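Side-chain contacts in transcriptional regulator (Rhodococcus sp., PDB 2O0Y), which probably binds DNA and regulates transcription, pairing a helix-turn-helix domain with a GAF-like C-terminal domain: residues B[39-42]-B[43-47]; B[48-51]-B[52-56]; B[81-84]-B[85-88]; B[139-142]-B[143-146]. All blocks are in the same frame, centred on the assembly; numbering follows the deposited sequence.

Contact 1 of 4, residues B[39-42]-B[43-47]; sequences RSLK and ELVEG
Ser40 and Glu43 meet at the start of helix 41-48 in a reciprocal pair of bonds that defines a capping box. The backbone N of Glu43 donates to Ser40 OG at 3.1 Å with an N-H...O angle of 165°, and Ser40 N returns a bond to Glu43 OE1 at 3.0 Å, on the anti side of the carboxylate. With chi1 at 64°, Ser40 OG lies between its own backbone N and carbonyl carbon, which turns it toward the first turn. The second oxygen, Glu43 OE2, takes Arg39 NH1 at 3.0 Å; the oxygen lies close to the guanidinium plane, but the donor stands 58° out of the carboxylate plane. Arg39 is held further by NE, which bonds to Leu31 O. The tighter, apolar part is where Leu44 CD2 packs on Arg39 CB at 3.6 Å; Leu44 is buried. On the solvent side Lys42 and Glu46, both exposed, join mainly at their ends, in a salt bridge of 2.6 Å from Lys42 NZ to Glu46 OE2, with NZ well above the carboxylate plane. Leu41 CD1 and Val45 CG2, a loose apolar pair 4.4 Å apart, face helix 52-64. Arg39 pairs through its backbone with Tyr76 in the three-stranded sheet, Leu41 and Val45 lean on Val55 of helix 52-64, and Leu44 reaches Val59 of that helix as well as Leu31 and Phe32.

Contact 2 of 4, residues B[48-51]-B[52-56]; sequences TKLP and KTTVV
Thr48 closes one helix, Lys49 leaves it with a positive phi of 60°, and from the N-cap position Pro51 starts the next, its carbonyl O accepting from Val55 N at 3.0 Å with an N-H...O angle of 165°. The side chains follow this bend. Val55 CG2, lying anti to its own carbonyl carbon, is turned back toward the linker and meets Leu50 CB at 3.7 Å; the same methyl lies 3.9 Å from Thr48 OG1. That hydroxyl accepts from Leu50 N at 3.2 Å, an ST turn, and also bonds to Leu44 O in the preceding helix, so a single oxygen ties the helix end to the linker. Thr54 approaches the proline ring obliquely. Its OG1 stands 3.8 Å from each of Pro51 CB, CG and CD, a van der Waals contact, while Thr54 CB comes within 3.2 Å of Pro51 O. Outside the two segments, Val55 packs on Leu41, Leu44 and Val45 of helix 41-48 and on Leu28 of helix 18-29, whereas Arg24 touches both Leu50 and Thr54. Between residues 48-51 and 52-56 the side chains meet by van der Waals packing of methyls, a proline ring and threonine hydroxyl oxygens, without charge pairing, which is consistent with a helix-turn-helix bend set largely by packing, with the N-H donors of Leu50 and Val55 well aligned.

Contact 3 of 4, residues B[81-84]-B[85-88]; sequences EMLR and WVRL
Residues 81-84 have helical torsions but lack the regular bonds, and the chain passes into helix 86-92 through i+3 to i bonds of 3-10 spacing: Arg84 N to Glu81 O, Trp85 N to Met82 O (weak), and Val86 N to Leu83 O at 3.2 Å. The Val86 donor stands 67° above the carbonyl plane of Leu83. Two waters bridge where direct helical bonds are missing, one from Leu83 O to Arg87 N and the other from Arg84 O to Leu88 N. Among the side chains, Trp85 is the centre. Arg84 CG lies over one face of its six-membered ring, 3.6 Å from the centroid and 9° off the normal, a CH-pi contact. With chi1 at 74°, CG is carried over the ring face and CD continues toward CZ2 and CH2. These residues lie between strand 75-78 and helix 86-92, on the connection from the helix-turn-helix domain toward the GAF-like domain, and the second subunit packs against them. The selenium of Met82, a selenomethionine, stands at the ring edge, 4.0 Å from Trp85 CZ3, in a Met-aromatic contact. Arg84 NH1 forms a salt bridge with Glu81 OE1 at 3.1 Å, on the syn side but tilted out of the carboxylate plane, and has a long, weak pairing with Glu30 of the second subunit. Glu81 OE2 approaches Trp85 CH2 to 3.6 Å with the carboxylate nearly perpendicular to the indole. The Leu83 and Val86 side chains lie side by side, CD2 and CG2 4.1 Å apart. Leu29 O of the second subunit receives a weak bond from Trp85 NE1, and Met82 of that subunit packs on Trp85.

Contact 4 of 4, residues B[139-142]-B[143-146]; sequences VIPL and GVPY
Tyr146 turns back on Ile140 and Pro141, with Ile140 coming from the opposite direction. From CB, chi1 of -76° places CG beside the backbone N, anti to the carbonyl carbon, and the ring then meets partners along one side. CD2 is first, 4.1 Å from Ile140 CG2; CE2 comes nearer to that methyl, at 3.7 Å. At CZ the neighbour changes to Ile140 CD1, 4.0 Å off. This second methyl sits over the ring face, displaced toward the rim, 4.1 Å from the centroid and 14° off the normal, a CH-pi contact. At the tip, Tyr146 OH lies 3.3 Å from Pro141 CD, the two side chains crossing at about a right angle. Pro141 CG also touches Val144 CG2, closing the apolar side of the bend. Its polar inside is bridged by a water that donates to both Pro141 O and Val144 O. Ile140 O bonds to Gln129 NE2, and the backbones of Gly143 and Tyr146 pair with Val126 and Arg124 of strand 123-130. Residues 141-144 form a type II beta turn, with Gly143 at its third position (phi 72°), leading into strand 146-147, the outermost strand, within this chain, of the GAF-like domain's antiparallel sheet.

Contacts 1 and 2 are neighbours in one helix-turn-helix domain, their centres 9 Å apart: contact 1 caps helix 41-48, contact 2 is the turn into helix 52-64, and the helices meet where the two contacts touch, Val45 CG2 on Val55 CG2 (3.8 Å). Contact 1, at the surface, relies on charge pairs and a capping box; contact 2, partly buried, on uncharged packing. Contact 3 is the buried one, centred on an indole, with a salt bridge, two bridging waters and the second subunit against it; it stands about 13 Å from contact 1 and 12 Å from contact 4 between nearest atoms. Contact 4, at the surface of the other domain, combines ring packing with a water-bridged turn.

Contact 1 of 4, residues B[39-42]-B[43-47]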
ATOM      1  N   ARG B  39      10.778  -0.238  16.357  1.00 24.63           N
ATOM      2  CA  ARG B  39      11.153  -0.649  17.736  1.00 24.35           C
ATOM      3  C   ARG B  39      12.601  -1.024  17.705  1.00 25.28           C
ATOM      4  O   ARG B  39      13.037  -1.661  16.720  1.00 27.23           O
ATOM      5  CB  ARG B  39      10.376  -1.921  18.104  1.00 23.04           C
ATOM      6  CG  ARG B  39       8.855  -1.685  18.258  1.00 25.04           C
ATOM      7  CD  ARG B  39       8.559  -0.775  19.467  1.00 27.42           C
ATOM      8  NE  ARG B  39       7.147  -0.853  19.838  1.00 22.85           N
ATOM      9  CZ  ARG B  39       6.618  -0.427  20.955  1.00 27.97           C
ATOM     10  NH1 ARG B  39       7.354   0.232  21.860  1.00 24.22           N
ATOM     11  NH2 ARG B  39       5.301  -0.609  21.141  1.00 26.99           N
ATOM     12  N   SER B  40      13.336  -0.681  18.763  1.00 26.88           N
ATOM     13  CA  SER B  40      14.726  -1.086  18.936  1.00 25.54           C
ATOM     14  C   SER B  40      14.721  -2.468  19.541  1.00 25.95           C
ATOM     15  O   SER B  40      13.714  -2.938  20.088  1.00 24.26           O
ATOM     16  CB  SER B  40      15.400  -0.171  19.923  1.00 26.99           C
ATOM     17  OG  SER B  40      14.762  -0.339  21.190  1.00 26.13           O
ATOM     18  N   LEU B  41      15.862  -3.117  19.525  1.00 23.86           N
ATOM     19  CA  LEU B  41      15.944  -4.438  20.118  1.00 24.79           C
ATOM     20  C   LEU B  41      15.541  -4.392  21.621  1.00 25.12           C
ATOM     21  O   LEU B  41      14.833  -5.276  22.113  1.00 25.28           O
ATOM     22  CB  LEU B  41      17.408  -4.974  19.939  1.00 24.38           C
ATOM     23  CG  LEU B  41      17.806  -6.266  20.666  1.00 27.29           C
ATOM     24  CD1 LEU B  41      16.968  -7.442  20.103  1.00 29.33           C
ATOM     25  CD2 LEU B  41      19.320  -6.501  20.498  1.00 26.65           C
ATOM     26  N   LYS B  42      15.980  -3.365  22.337  1.00 23.87           N
ATOM     27  CA  LYS B  42      15.632  -3.205  23.764  1.00 22.67           C
ATOM     28  C   LYS B  42      14.139  -3.126  23.954  1.00 23.54           C
ATOM     29  O   LYS B  42      13.594  -3.715  24.912  1.00 23.38           O
ATOM     30  CB  LYS B  42      16.312  -1.949  24.349  1.00 22.25           C
ATOM     31  CG  LYS B  42      16.288  -1.843  25.925  1.00 22.40           C
ATOM     32  CD  LYS B  42      17.228  -0.737  26.372  1.00 26.06           C
ATOM     33  CE  LYS B  42      17.296  -0.597  27.866  1.00 33.91           C
ATOM     34  NZ  LYS B  42      15.955  -0.194  28.374  1.00 37.87           N
ATOM     35  N   GLU B  43      13.450  -2.402  23.081  1.00 23.14           N
ATOM     36  CA  GLU B  43      12.007  -2.376  23.163  1.00 24.98           C
ATOM     37  C   GLU B  43      11.382  -3.780  22.933  1.00 26.20           C
ATOM     38  O   GLU B  43      10.389  -4.129  23.570  1.00 25.46           O
ATOM     39  CB  GLU B  43      11.418  -1.391  22.144  1.00 24.18           C
ATOM     40  CG  GLU B  43      11.655   0.074  22.519  1.00 23.03           C
ATOM     41  CD  GLU B  43      11.028   1.010  21.518  1.00 24.12           C
ATOM     42  OE1 GLU B  43      11.572   1.110  20.416  1.00 21.45           O
ATOM     43  OE2 GLU B  43       9.987   1.651  21.835  1.00 25.43           O
ATOM     44  N   LEU B  44      11.916  -4.545  21.978  1.00 26.18           N
ATOM     45  CA  LEU B  44      11.348  -5.885  21.687  1.00 26.69           C
ATOM     46  C   LEU B  44      11.566  -6.820  22.846  1.00 26.54           C
ATOM     47  O   LEU B  44      10.650  -7.587  23.227  1.00 28.65           O
ATOM     48  CB  LEU B  44      11.935  -6.458  20.405  1.00 28.04           C
ATOM     49  CG  LEU B  44      11.594  -5.558  19.179  1.00 27.87           C
ATOM     50  CD1 LEU B  44      12.348  -6.125  17.979  1.00 29.84           C
ATOM     51  CD2 LEU B  44      10.069  -5.458  18.863  1.00 30.25           C
ATOM     52  N   VAL B  45      12.720  -6.705  23.497  1.00 25.78           N
ATOM     53  CA  VAL B  45      12.973  -7.488  24.745  1.00 26.52           C
ATOM     54  C   VAL B  45      12.077  -7.065  25.875  1.00 27.21           C
ATOM     55  O   VAL B  45      11.443  -7.919  26.530  1.00 27.01           O
ATOM     56  CB  VAL B  45      14.458  -7.384  25.181  1.00 26.11           C
ATOM     57  CG1 VAL B  45      14.696  -8.046  26.574  1.00 26.85           C
ATOM     58  CG2 VAL B  45      15.300  -8.029  24.127  1.00 25.59           C
ATOM     59  N   GLU B  46      12.000  -5.762  26.123  1.00 27.72           N
ATOM     60  CA  GLU B  46      11.126  -5.235  27.210  1.00 29.00           C
ATOM     61  C   GLU B  46       9.640  -5.558  27.012  1.00 29.54           C
ATOM     62  O   GLU B  46       8.919  -5.878  27.970  1.00 28.91           O
ATOM     63  CB  GLU B  46      11.295  -3.729  27.285  1.00 30.11           C
ATOM     64  CG  GLU B  46      12.626  -3.386  27.975  1.00 32.37           C
ATOM     65  CD  GLU B  46      12.925  -1.910  28.020  1.00 37.35           C
ATOM     66  OE1 GLU B  46      12.265  -1.093  27.310  1.00 40.23           O
ATOM     67  OE2 GLU B  46      13.858  -1.598  28.774  1.00 39.46           O
ATOM     68  N   GLY B  47       9.191  -5.478  25.763  1.00 28.80           N
ATOM     69  CA  GLY B  47       7.783  -5.649  25.450  1.00 29.09           C
ATOM     70  C   GLY B  47       7.367  -7.117  25.487  1.00 29.75           C
ATOM     71  O   GLY B  47       6.225  -7.444  25.813  1.00 31.12           O
TER

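Contact 2 of 4, residues B[48-51]-B[52-56]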
ATOM      1  N   THR B  48       8.282  -8.015  25.192  1.00 28.75           N
ATOM      2  CA  THR B  48       7.969  -9.440  25.270  1.00 28.83           C
ATOM      3  C   THR B  48       8.410 -10.136  26.542  1.00 29.37           C
ATOM      4  O   THR B  48       7.920 -11.229  26.811  1.00 29.64           O
ATOM      5  CB  THR B  48       8.607 -10.226  24.114  1.00 28.60           C
ATOM      6  OG1 THR B  48      10.026 -10.073  24.165  1.00 28.38           O
ATOM      7  CG2 THR B  48       8.056  -9.807  22.705  1.00 28.14           C
ATOM      8  N   LYS B  49       9.363  -9.554  27.285  1.00 28.37           N
ATOM      9  CA  LYS B  49       9.969 -10.207  28.438  1.00 29.34           C
ATOM     10  C   LYS B  49      10.661 -11.527  28.053  1.00 30.77           C
ATOM     11  O   LYS B  49      10.894 -12.409  28.885  1.00 30.59           O
ATOM     12  CB  LYS B  49       8.945 -10.401  29.572  1.00 28.48           C
ATOM     13  CG  LYS B  49       8.346  -9.115  30.114  1.00 28.02           C
ATOM     14  CD  LYS B  49       7.448  -9.423  31.357  1.00 29.03           C
ATOM     15  CE  LYS B  49       6.748  -8.163  31.903  1.00 31.64           C
ATOM     16  NZ  LYS B  49       7.733  -7.087  32.251  1.00 31.94           N
ATOM     17  N   LEU B  50      11.036 -11.647  26.777  1.00 31.24           N
ATOM     18  CA  LEU B  50      11.838 -12.784  26.312  1.00 32.06           C
ATOM     19  C   LEU B  50      13.314 -12.516  26.544  1.00 32.64           C
ATOM     20  O   LEU B  50      13.748 -11.353  26.511  1.00 34.18           O
ATOM     21  CB  LEU B  50      11.586 -13.004  24.800  1.00 32.23           C
ATOM     22  CG  LEU B  50      10.230 -13.605  24.402  1.00 32.98           C
ATOM     23  CD1 LEU B  50      10.059 -13.655  22.883  1.00 32.42           C
ATOM     24  CD2 LEU B  50      10.034 -14.988  25.008  1.00 33.85           C
ATOM     25  N   PRO B  51      14.118 -13.579  26.711  1.00 32.50           N
ATOM     26  CA  PRO B  51      15.534 -13.351  26.849  1.00 32.02           C
ATOM     27  C   PRO B  51      16.112 -12.711  25.604  1.00 32.19           C
ATOM     28  O   PRO B  51      15.738 -13.074  24.489  1.00 31.84           O
ATOM     29  CB  PRO B  51      16.100 -14.754  26.971  1.00 32.80           C
ATOM     30  CG  PRO B  51      14.973 -15.588  27.455  1.00 33.78           C
ATOM     31  CD  PRO B  51      13.781 -15.010  26.797  1.00 32.15           C
ATOM     32  N   LYS B  52      17.041 -11.790  25.805  1.00 31.31           N
ATOM     33  CA  LYS B  52      17.634 -11.054  24.709  1.00 30.71           C
ATOM     34  C   LYS B  52      18.181 -11.982  23.609  1.00 30.57           C
ATOM     35  O   LYS B  52      17.984 -11.705  22.439  1.00 30.30           O
ATOM     36  CB  LYS B  52      18.731 -10.132  25.246  1.00 30.52           C
ATOM     37  CG  LYS B  52      19.257  -9.161  24.184  1.00 30.87           C
ATOM     38  CD  LYS B  52      20.542  -8.604  24.614  1.00 34.88           C
ATOM     39  CE  LYS B  52      20.918  -7.451  23.728  1.00 36.45           C
ATOM     40  NZ  LYS B  52      21.680  -6.506  24.539  1.00 39.26           N
ATOM     41  N   THR B  53      18.886 -13.061  23.976  1.00 29.28           N
ATOM     42  CA  THR B  53      19.409 -14.015  22.957  1.00 29.70           C
ATOM     43  C   THR B  53      18.292 -14.665  22.113  1.00 29.03           C
ATOM     44  O   THR B  53      18.464 -14.898  20.917  1.00 29.60           O
ATOM     45  CB  THR B  53      20.302 -15.132  23.587  1.00 29.92           C
ATOM     46  OG1 THR B  53      19.523 -15.864  24.548  1.00 29.82           O
ATOM     47  CG2 THR B  53      21.508 -14.534  24.281  1.00 30.00           C
ATOM     48  N   THR B  54      17.149 -14.930  22.737  1.00 28.19           N
ATOM     49  CA  THR B  54      15.960 -15.444  22.039  1.00 28.66           C
ATOM     50  C   THR B  54      15.431 -14.406  21.084  1.00 28.32           C
ATOM     51  O   THR B  54      15.207 -14.717  19.924  1.00 29.06           O
ATOM     52  CB  THR B  54      14.873 -15.821  23.039  1.00 28.91           C
ATOM     53  OG1 THR B  54      15.415 -16.807  23.893  1.00 29.70           O
ATOM     54  CG2 THR B  54      13.589 -16.326  22.359  1.00 30.75           C
ATOM     55  N   VAL B  55      15.259 -13.162  21.546  1.00 28.82           N
ATOM     56  CA  VAL B  55      14.824 -12.089  20.631  1.00 28.13           C
ATOM     57  C   VAL B  55      15.800 -11.857  19.478  1.00 28.24           C
ATOM     58  O   VAL B  55      15.374 -11.686  18.325  1.00 28.89           O
ATOM     59  CB  VAL B  55      14.570 -10.741  21.338  1.00 29.16           C
ATOM     60  CG1 VAL B  55      14.056  -9.701  20.292  1.00 25.03           C
ATOM     61  CG2 VAL B  55      13.461 -10.903  22.431  1.00 25.36           C
ATOM     62  N   VAL B  56      17.103 -11.823  19.775  1.00 28.83           N
ATOM     63  CA  VAL B  56      18.112 -11.611  18.734  1.00 28.89           C
ATOM     64  C   VAL B  56      17.979 -12.695  17.663  1.00 29.50           C
ATOM     65  O   VAL B  56      18.004 -12.398  16.472  1.00 30.44           O
ATOM     66  CB  VAL B  56      19.530 -11.547  19.335  1.00 29.59           C
ATOM     67  CG1 VAL B  56      20.654 -11.517  18.232  1.00 31.95           C
ATOM     68  CG2 VAL B  56      19.657 -10.380  20.273  1.00 27.99           C
TER

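Contact 3 of 4, residues B[81-84]-B[85-88]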
ATOM      1  N   GLU B  81       8.689  -7.558   3.070  1.00 15.91           N
ATOM      2  CA  GLU B  81       7.862  -8.768   2.937  1.00 17.38           C
ATOM      3  C   GLU B  81       6.419  -8.472   3.135  1.00 17.37           C
ATOM      4  O   GLU B  81       5.539  -9.008   2.466  1.00 16.09           O
ATOM      5  CB  GLU B  81       8.312  -9.834   3.941  1.00 16.37           C
ATOM      6  CG  GLU B  81       7.395 -11.088   4.082  1.00 17.17           C
ATOM      7  CD  GLU B  81       7.607 -12.167   3.059  1.00 22.99           C
ATOM      8  OE1 GLU B  81       8.311 -11.916   2.080  1.00 19.38           O
ATOM      9  OE2 GLU B  81       7.003 -13.279   3.198  1.00 19.31           O
HETATM   10  N   MSE B  82       6.138  -7.627   4.128  1.00 18.12           N
HETATM   11  CA  MSE B  82       4.741  -7.459   4.519  1.00 16.73           C
HETATM   12  C   MSE B  82       3.931  -6.802   3.396  1.00 15.95           C
HETATM   13  O   MSE B  82       2.718  -6.854   3.378  1.00 15.88           O
HETATM   14  CB  MSE B  82       4.643  -6.609   5.825  1.00 16.57           C
HETATM   15  CG  MSE B  82       5.519  -7.073   6.983  1.00 18.47           C
HETATM   16 SE   MSE B  82       4.965  -8.933   7.435  1.00 29.48          SE
HETATM   17  CE  MSE B  82       3.131  -8.516   7.529  1.00 14.17           C
ATOM     18  N   LEU B  83       4.614  -6.109   2.500  1.00 16.54           N
ATOM     19  CA  LEU B  83       3.975  -5.381   1.386  1.00 15.76           C
ATOM     20  C   LEU B  83       3.396  -6.356   0.385  1.00 14.98           C
ATOM     21  O   LEU B  83       2.591  -5.982  -0.469  1.00 15.08           O
ATOM     22  CB  LEU B  83       5.019  -4.491   0.677  1.00 15.68           C
ATOM     23  CG  LEU B  83       5.654  -3.364   1.501  1.00 16.22           C
ATOM     24  CD1 LEU B  83       6.664  -2.602   0.618  1.00 21.52           C
ATOM     25  CD2 LEU B  83       4.510  -2.358   2.001  1.00 19.30           C
ATOM     26  N   ARG B  84       3.804  -7.614   0.453  1.00 14.89           N
ATOM     27  CA  ARG B  84       3.300  -8.551  -0.559  1.00 16.89           C
ATOM     28  C   ARG B  84       1.852  -8.890  -0.358  1.00 17.37           C
ATOM     29  O   ARG B  84       1.242  -9.500  -1.259  1.00 17.45           O
ATOM     30  CB  ARG B  84       4.148  -9.823  -0.620  1.00 17.83           C
ATOM     31  CG  ARG B  84       3.932 -10.769   0.528  1.00 18.97           C
ATOM     32  CD  ARG B  84       5.168 -11.730   0.599  1.00 21.60           C
ATOM     33  NE  ARG B  84       5.085 -12.729  -0.467  1.00 23.93           N
ATOM     34  CZ  ARG B  84       6.119 -13.389  -0.996  1.00 23.68           C
ATOM     35  NH1 ARG B  84       7.347 -13.152  -0.617  1.00 18.73           N
ATOM     36  NH2 ARG B  84       5.902 -14.272  -1.950  1.00 21.00           N
ATOM     37  N   TRP B  85       1.266  -8.493   0.795  1.00 16.35           N
ATOM     38  CA  TRP B  85      -0.196  -8.704   1.012  1.00 15.28           C
ATOM     39  C   TRP B  85      -1.042  -7.448   0.830  1.00 17.45           C
ATOM     40  O   TRP B  85      -2.259  -7.482   1.012  1.00 17.32           O
ATOM     41  CB  TRP B  85      -0.492  -9.415   2.375  1.00 14.79           C
ATOM     42  CG  TRP B  85       0.146 -10.791   2.460  1.00 14.71           C
ATOM     43  CD1 TRP B  85      -0.290 -11.931   1.824  1.00 15.78           C
ATOM     44  CD2 TRP B  85       1.371 -11.146   3.127  1.00 15.76           C
ATOM     45  NE1 TRP B  85       0.601 -12.977   2.066  1.00 14.57           N
ATOM     46  CE2 TRP B  85       1.614 -12.515   2.866  1.00 18.58           C
ATOM     47  CE3 TRP B  85       2.320 -10.424   3.865  1.00 14.94           C
ATOM     48  CZ2 TRP B  85       2.734 -13.185   3.393  1.00 21.19           C
ATOM     49  CZ3 TRP B  85       3.396 -11.076   4.422  1.00 16.78           C
ATOM     50  CH2 TRP B  85       3.596 -12.459   4.199  1.00 17.69           C
ATOM     51  N   VAL B  86      -0.400  -6.335   0.464  1.00 19.31           N
ATOM     52  CA  VAL B  86      -1.077  -5.063   0.250  1.00 20.50           C
ATOM     53  C   VAL B  86      -2.158  -5.146  -0.789  1.00 21.74           C
ATOM     54  O   VAL B  86      -3.283  -4.684  -0.530  1.00 21.91           O
ATOM     55  CB  VAL B  86      -0.084  -3.922  -0.088  1.00 21.79           C
ATOM     56  CG1 VAL B  86      -0.800  -2.671  -0.660  1.00 22.33           C
ATOM     57  CG2 VAL B  86       0.692  -3.565   1.162  1.00 18.70           C
ATOM     58  N   ARG B  87      -1.849  -5.726  -1.948  1.00 21.77           N
ATOM     59  CA  ARG B  87      -2.870  -5.807  -3.033  1.00 24.92           C
ATOM     60  C   ARG B  87      -4.046  -6.678  -2.616  1.00 24.39           C
ATOM     61  O   ARG B  87      -5.194  -6.299  -2.789  1.00 26.32           O
ATOM     62  CB  ARG B  87      -2.247  -6.400  -4.320  1.00 24.58           C
ATOM     63  CG  ARG B  87      -3.194  -6.425  -5.516  1.00 29.86           C
ATOM     64  CD  ARG B  87      -2.644  -7.249  -6.667  1.00 33.92           C
ATOM     65  NE  ARG B  87      -1.349  -6.781  -7.166  1.00 43.82           N
ATOM     66  CZ  ARG B  87      -1.160  -6.043  -8.272  1.00 47.14           C
ATOM     67  NH1 ARG B  87      -2.166  -5.661  -9.036  1.00 45.53           N
ATOM     68  NH2 ARG B  87       0.059  -5.670  -8.613  1.00 50.33           N
ATOM     69  N   LEU B  88      -3.767  -7.841  -2.040  1.00 24.09           N
ATOM     70  CA  LEU B  88      -4.826  -8.713  -1.518  1.00 24.58           C
ATOM     71  C   LEU B  88      -5.707  -7.958  -0.457  1.00 25.68           C
ATOM     72  O   LEU B  88      -6.937  -7.993  -0.515  1.00 25.43           O
ATOM     73  CB  LEU B  88      -4.179  -9.964  -0.879  1.00 23.48           C
ATOM     74  CG  LEU B  88      -5.076 -10.797   0.036  1.00 24.09           C
ATOM     75  CD1 LEU B  88      -6.323 -11.395  -0.739  1.00 23.00           C
ATOM     76  CD2 LEU B  88      -4.322 -11.890   0.716  1.00 22.95           C
TER
HETATM   77  O   HOH W   1       1.044  -6.181  -2.697  1.00 15.47           O
HETATM   78  O   HOH W   2      -1.336  -9.149  -2.451  1.00 21.17           O

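Contact 4 of 4, residues B[139-142]-B[143-146]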
ATOM      1  N   VAL B 139     -24.694   6.941  -9.212  1.00 34.54           N
ATOM      2  CA  VAL B 139     -24.159   5.616  -9.527  1.00 34.72           C
ATOM      3  C   VAL B 139     -22.631   5.684  -9.733  1.00 36.27           C
ATOM      4  O   VAL B 139     -22.081   4.955 -10.588  1.00 37.26           O
ATOM      5  CB  VAL B 139     -24.871   5.028 -10.773  1.00 36.51           C
ATOM      6  CG1 VAL B 139     -24.875   6.024 -11.934  1.00 34.68           C
ATOM      7  CG2 VAL B 139     -24.228   3.753 -11.200  1.00 38.71           C
ATOM      8  N   ILE B 140     -21.950   6.511  -8.945  1.00 34.40           N
ATOM      9  CA  ILE B 140     -20.463   6.624  -8.959  1.00 35.70           C
ATOM     10  C   ILE B 140     -19.742   5.273  -8.829  1.00 34.79           C
ATOM     11  O   ILE B 140     -20.012   4.524  -7.884  1.00 36.12           O
ATOM     12  CB  ILE B 140     -19.969   7.543  -7.809  1.00 35.55           C
ATOM     13  CG1 ILE B 140     -20.407   8.967  -8.036  1.00 38.60           C
ATOM     14  CG2 ILE B 140     -18.453   7.667  -7.800  1.00 36.97           C
ATOM     15  CD1 ILE B 140     -19.221   9.794  -8.573  1.00 42.35           C
ATOM     16  N   PRO B 141     -18.809   4.960  -9.749  1.00 34.89           N
ATOM     17  CA  PRO B 141     -18.100   3.692  -9.628  1.00 34.15           C
ATOM     18  C   PRO B 141     -17.166   3.553  -8.428  1.00 33.54           C
ATOM     19  O   PRO B 141     -16.527   4.535  -8.011  1.00 33.80           O
ATOM     20  CB  PRO B 141     -17.290   3.610 -10.922  1.00 34.00           C
ATOM     21  CG  PRO B 141     -17.183   4.965 -11.403  1.00 35.57           C
ATOM     22  CD  PRO B 141     -18.403   5.700 -10.958  1.00 34.56           C
ATOM     23  N   LEU B 142     -17.094   2.336  -7.890  1.00 32.50           N
ATOM     24  CA  LEU B 142     -16.224   2.014  -6.763  1.00 33.20           C
ATOM     25  C   LEU B 142     -14.756   1.996  -7.158  1.00 32.86           C
ATOM     26  O   LEU B 142     -14.416   1.538  -8.254  1.00 32.77           O
ATOM     27  CB  LEU B 142     -16.608   0.667  -6.125  1.00 33.65           C
ATOM     28  CG  LEU B 142     -17.829   0.826  -5.209  1.00 34.49           C
ATOM     29  CD1 LEU B 142     -19.080   0.448  -5.921  1.00 42.53           C
ATOM     30  CD2 LEU B 142     -17.647  -0.005  -3.985  1.00 33.84           C
ATOM     31  N   GLY B 143     -13.887   2.517  -6.291  1.00 31.92           N
ATOM     32  CA  GLY B 143     -12.450   2.409  -6.527  1.00 32.45           C
ATOM     33  C   GLY B 143     -11.905   3.270  -7.653  1.00 32.39           C
ATOM     34  O   GLY B 143     -10.750   3.100  -8.064  1.00 34.52           O
ATOM     35  N   VAL B 144     -12.701   4.204  -8.156  1.00 32.44           N
ATOM     36  CA  VAL B 144     -12.227   5.144  -9.190  1.00 31.21           C
ATOM     37  C   VAL B 144     -11.935   6.490  -8.496  1.00 31.25           C
ATOM     38  O   VAL B 144     -12.812   7.004  -7.819  1.00 31.15           O
ATOM     39  CB  VAL B 144     -13.297   5.268 -10.318  1.00 31.02           C
ATOM     40  CG1 VAL B 144     -13.033   6.472 -11.193  1.00 31.15           C
ATOM     41  CG2 VAL B 144     -13.347   3.990 -11.157  1.00 29.49           C
ATOM     42  N   PRO B 145     -10.695   7.036  -8.613  1.00 31.20           N
ATOM     43  CA  PRO B 145     -10.420   8.303  -7.936  1.00 32.19           C
ATOM     44  C   PRO B 145     -11.124   9.483  -8.609  1.00 32.69           C
ATOM     45  O   PRO B 145     -11.061   9.621  -9.836  1.00 31.57           O
ATOM     46  CB  PRO B 145      -8.890   8.481  -8.066  1.00 31.83           C
ATOM     47  CG  PRO B 145      -8.488   7.630  -9.196  1.00 33.67           C
ATOM     48  CD  PRO B 145      -9.507   6.517  -9.324  1.00 32.37           C
ATOM     49  N   TYR B 146     -11.781  10.300  -7.794  1.00 32.75           N
ATOM     50  CA  TYR B 146     -12.405  11.542  -8.227  1.00 33.52           C
ATOM     51  C   TYR B 146     -11.794  12.690  -7.423  1.00 33.72           C
ATOM     52  O   TYR B 146     -11.159  12.472  -6.385  1.00 32.09           O
ATOM     53  CB  TYR B 146     -13.933  11.529  -8.038  1.00 34.15           C
ATOM     54  CG  TYR B 146     -14.698  10.712  -9.062  1.00 35.64           C
ATOM     55  CD1 TYR B 146     -15.240  11.310 -10.206  1.00 38.20           C
ATOM     56  CD2 TYR B 146     -14.843   9.349  -8.909  1.00 36.12           C
ATOM     57  CE1 TYR B 146     -15.925  10.553 -11.152  1.00 37.75           C
ATOM     58  CE2 TYR B 146     -15.494   8.593  -9.844  1.00 36.41           C
ATOM     59  CZ  TYR B 146     -16.045   9.193 -10.955  1.00 37.83           C
ATOM     60  OH  TYR B 146     -16.704   8.411 -11.866  1.00 37.33           O
TER
HETATM   61  O   HOH W   3     -14.903   6.033  -6.532  1.00 26.06           O